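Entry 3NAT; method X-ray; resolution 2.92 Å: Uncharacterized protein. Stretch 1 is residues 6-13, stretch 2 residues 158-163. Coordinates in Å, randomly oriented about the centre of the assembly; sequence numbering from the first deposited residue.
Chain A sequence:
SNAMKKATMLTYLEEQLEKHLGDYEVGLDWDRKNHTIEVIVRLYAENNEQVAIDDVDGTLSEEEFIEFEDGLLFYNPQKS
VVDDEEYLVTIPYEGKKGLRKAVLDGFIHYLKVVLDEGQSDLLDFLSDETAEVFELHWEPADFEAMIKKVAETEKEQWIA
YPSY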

# COMPACT_ATOMS: atom_id res chain seq x y z
N LYS A 6 -16.50 -18.72 11.31
CA LYS A 6 -15.30 -18.17 11.92
C LYS A 6 -15.19 -16.71 11.54
O LYS A 6 -15.54 -16.32 10.43
N ALA A 7 -14.70 -15.90 12.48
CA ALA A 7 -14.69 -14.46 12.31
C ALA A 7 -13.92 -14.06 11.06
O ALA A 7 -12.95 -14.71 10.69
N THR A 8 -14.38 -12.99 10.42
CA THR A 8 -13.59 -12.37 9.37
C THR A 8 -13.22 -10.97 9.80
O THR A 8 -13.76 -10.44 10.78
N MSE A 9 -12.29 -10.37 9.07
CA MSE A 9 -11.76 -9.09 9.47
C MSE A 9 -12.86 -8.09 9.78
O MSE A 9 -12.83 -7.42 10.81
N LEU A 10 -13.85 -8.02 8.91
CA LEU A 10 -14.93 -7.05 9.10
C LEU A 10 -15.67 -7.27 10.41
O LEU A 10 -15.85 -6.35 11.21
N THR A 11 -16.10 -8.50 10.63
CA THR A 11 -16.87 -8.77 11.82
C THR A 11 -15.95 -8.63 13.02
O THR A 11 -16.31 -8.01 14.02
N TYR A 12 -14.76 -9.18 12.91
CA TYR A 12 -13.84 -9.19 14.03
C TYR A 12 -13.52 -7.77 14.48
O TYR A 12 -13.51 -7.46 15.67
N LEU A 13 -13.25 -6.90 13.51
CA LEU A 13 -13.02 -5.50 13.81
C LEU A 13 -14.23 -4.88 14.48
O LEU A 13 -14.14 -4.37 15.59
N TRP A 158 -5.36 -17.03 12.23
CA TRP A 158 -5.58 -16.09 11.14
C TRP A 158 -7.04 -15.76 11.02
O TRP A 158 -7.90 -16.59 11.30
N ILE A 159 -7.31 -14.54 10.60
CA ILE A 159 -8.67 -14.07 10.48
C ILE A 159 -8.85 -13.56 9.07
O ILE A 159 -8.32 -12.52 8.71
N ALA A 160 -9.59 -14.33 8.29
CA ALA A 160 -9.64 -14.14 6.85
C ALA A 160 -10.43 -12.92 6.45
O ALA A 160 -11.07 -12.26 7.27
N TYR A 161 -10.37 -12.62 5.16
CA TYR A 161 -11.10 -11.51 4.59
C TYR A 161 -12.44 -12.03 4.06
O TYR A 161 -12.50 -13.10 3.45
N PRO A 162 -13.51 -11.27 4.30
CA PRO A 162 -14.88 -11.56 3.88
C PRO A 162 -14.99 -12.03 2.43
O PRO A 162 -14.11 -11.76 1.62
N SER A 163 -16.08 -12.73 2.10
CA SER A 163 -16.30 -13.22 0.74
C SER A 163 -17.68 -12.80 0.23
O SER A 163 -18.65 -12.76 0.99

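Trp 158 opens the second stretch without joining the contact; its side chain, chi1 m, stays out of reach of the helix start. The packing begins at Ile 159, whose CA-to-CB bond points toward the first stretch and which is covered more than any other residue here. In its m, t rotamer it reaches Tyr 12 with CD1, while CG2 lies against Thr 8 and Met 9 and also near Tyr 12 CB. Ile 159 CD1 sits over one face of the Tyr 12 ring, 3.6 Å from the ring centroid and nearly on its normal, a CH-pi contact. Tyr 12 has chi1 t, and its CA-to-CB bond points toward this stretch. Ile 159 CG2 lies 3.5 Å from Thr 8 C and 4.1 Å from Met 9 CG, filling the space beside the first turn of the helix.

Ala 160 works through its backbone, its methyl directed away. Ala 160 O accepts a hydrogen bond from Met 9 N (2.9 Å), satisfying an amide that the first turn of a helix leaves without an intrahelical partner. Ala 160 N donates to a water, 2.8 Å from the water oxygen, and that water donates to Ala 7 O, also at 2.8 Å. The water thus bridges two backbone groups, Ala 7 O and Ala 160 N, that stand 4.1 Å apart.

Tyr 161, chi1 t, has its CA-to-CB bond pointing away, yet its ring edge still meets the selenomethionine at position 9: Met 9 SE lies 4.2 Å from Tyr 161 CD2. Met 9 is m, t, p; its chi1 m and chi2 t set the position of SE. The Tyr 161 hydroxyl is satisfied elsewhere in the structure.

Pro 162, its CA-to-CB bond sideways, closes the contact, its ring packing against Leu 10 (Pro 162 CG to Leu 10 CB, 3.8 Å) and approaching the N-cap residue Thr 8, whose OG1 is 3.4 Å from Pro 162 CG. Ser 163 makes no contact. The rule is compact: Ile 159 and Pro 162 supply the largest covered areas on this stretch, Met 9 packs against both and against Tyr 161, and the Ala 160 backbone supplies the polar links, one direct and one through water.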

# COMPACT_ATOMS: atom_id res chain seq x y z
CB LYS A 6 -14.07 -18.96 11.47
CG LYS A 6 -13.96 -20.33 12.16
CD LYS A 6 -12.83 -21.18 11.61
CE LYS A 6 -12.62 -22.43 12.45
NZ LYS A 6 -11.80 -23.45 11.75
CB ALA A 7 -14.11 -13.77 13.54
CB THR A 8 -14.33 -12.32 8.03
OG1 THR A 8 -15.37 -11.32 8.06
CG2 THR A 8 -14.91 -13.67 7.74
CB MSE A 9 -10.86 -8.56 8.37
CG MSE A 9 -9.66 -9.45 8.10
SE MSE A 9 -8.48 -8.68 6.76
CE MSE A 9 -8.23 -6.92 7.55
CB LEU A 10 -15.92 -7.13 7.94
CG LEU A 10 -16.15 -5.78 7.28
CD1 LEU A 10 -17.41 -5.79 6.45
CD2 LEU A 10 -16.20 -4.67 8.32
CB THR A 11 -17.49 -10.15 11.75
OG1 THR A 11 -16.57 -11.13 12.26
CG2 THR A 11 -17.83 -10.46 10.31
CB TYR A 12 -12.55 -9.92 13.69
CG TYR A 12 -11.70 -10.10 14.91
CD1 TYR A 12 -10.57 -9.33 15.11
CD2 TYR A 12 -12.04 -11.02 15.88
CE1 TYR A 12 -9.80 -9.49 16.24
CE2 TYR A 12 -11.28 -11.18 17.01
CZ TYR A 12 -10.16 -10.41 17.18
OH TYR A 12 -9.40 -10.58 18.31
CB LEU A 13 -12.71 -4.74 12.53
CG LEU A 13 -11.29 -4.93 12.01
CD1 LEU A 13 -11.11 -4.20 10.69
CD2 LEU A 13 -10.30 -4.44 13.05
CB TRP A 158 -5.08 -16.66 9.82
CG TRP A 158 -3.61 -16.74 9.77
CD1 TRP A 158 -2.81 -17.66 10.38
CD2 TRP A 158 -2.74 -15.84 9.09
NE1 TRP A 158 -1.49 -17.39 10.11
CE2 TRP A 158 -1.42 -16.28 9.32
CE3 TRP A 158 -2.95 -14.71 8.30
CZ2 TRP A 158 -0.32 -15.63 8.79
CZ3 TRP A 158 -1.86 -14.07 7.77
CH2 TRP A 158 -0.56 -14.52 8.01
CB ILE A 159 -8.97 -13.00 11.51
CG1 ILE A 159 -9.15 -13.67 12.87
CG2 ILE A 159 -10.20 -12.21 11.12
CD1 ILE A 159 -9.17 -12.70 14.01
CB ALA A 160 -10.22 -15.36 6.20
CB TYR A 161 -10.28 -10.89 3.47
CG TYR A 161 -10.92 -9.74 2.75
CD1 TYR A 161 -11.67 -9.94 1.60
CD2 TYR A 161 -10.75 -8.44 3.19
CE1 TYR A 161 -12.25 -8.89 0.93
CE2 TYR A 161 -11.32 -7.38 2.52
CZ TYR A 161 -12.07 -7.61 1.39
OH TYR A 161 -12.64 -6.56 0.72
CB PRO A 162 -15.57 -10.20 4.05
CG PRO A 162 -14.86 -9.58 5.20
CD PRO A 162 -13.43 -10.02 5.08
CB SER A 163 -16.16 -14.74 0.70
OG SER A 163 -15.15 -15.17 1.60
O HOH W 1 -11.01 -16.35 9.52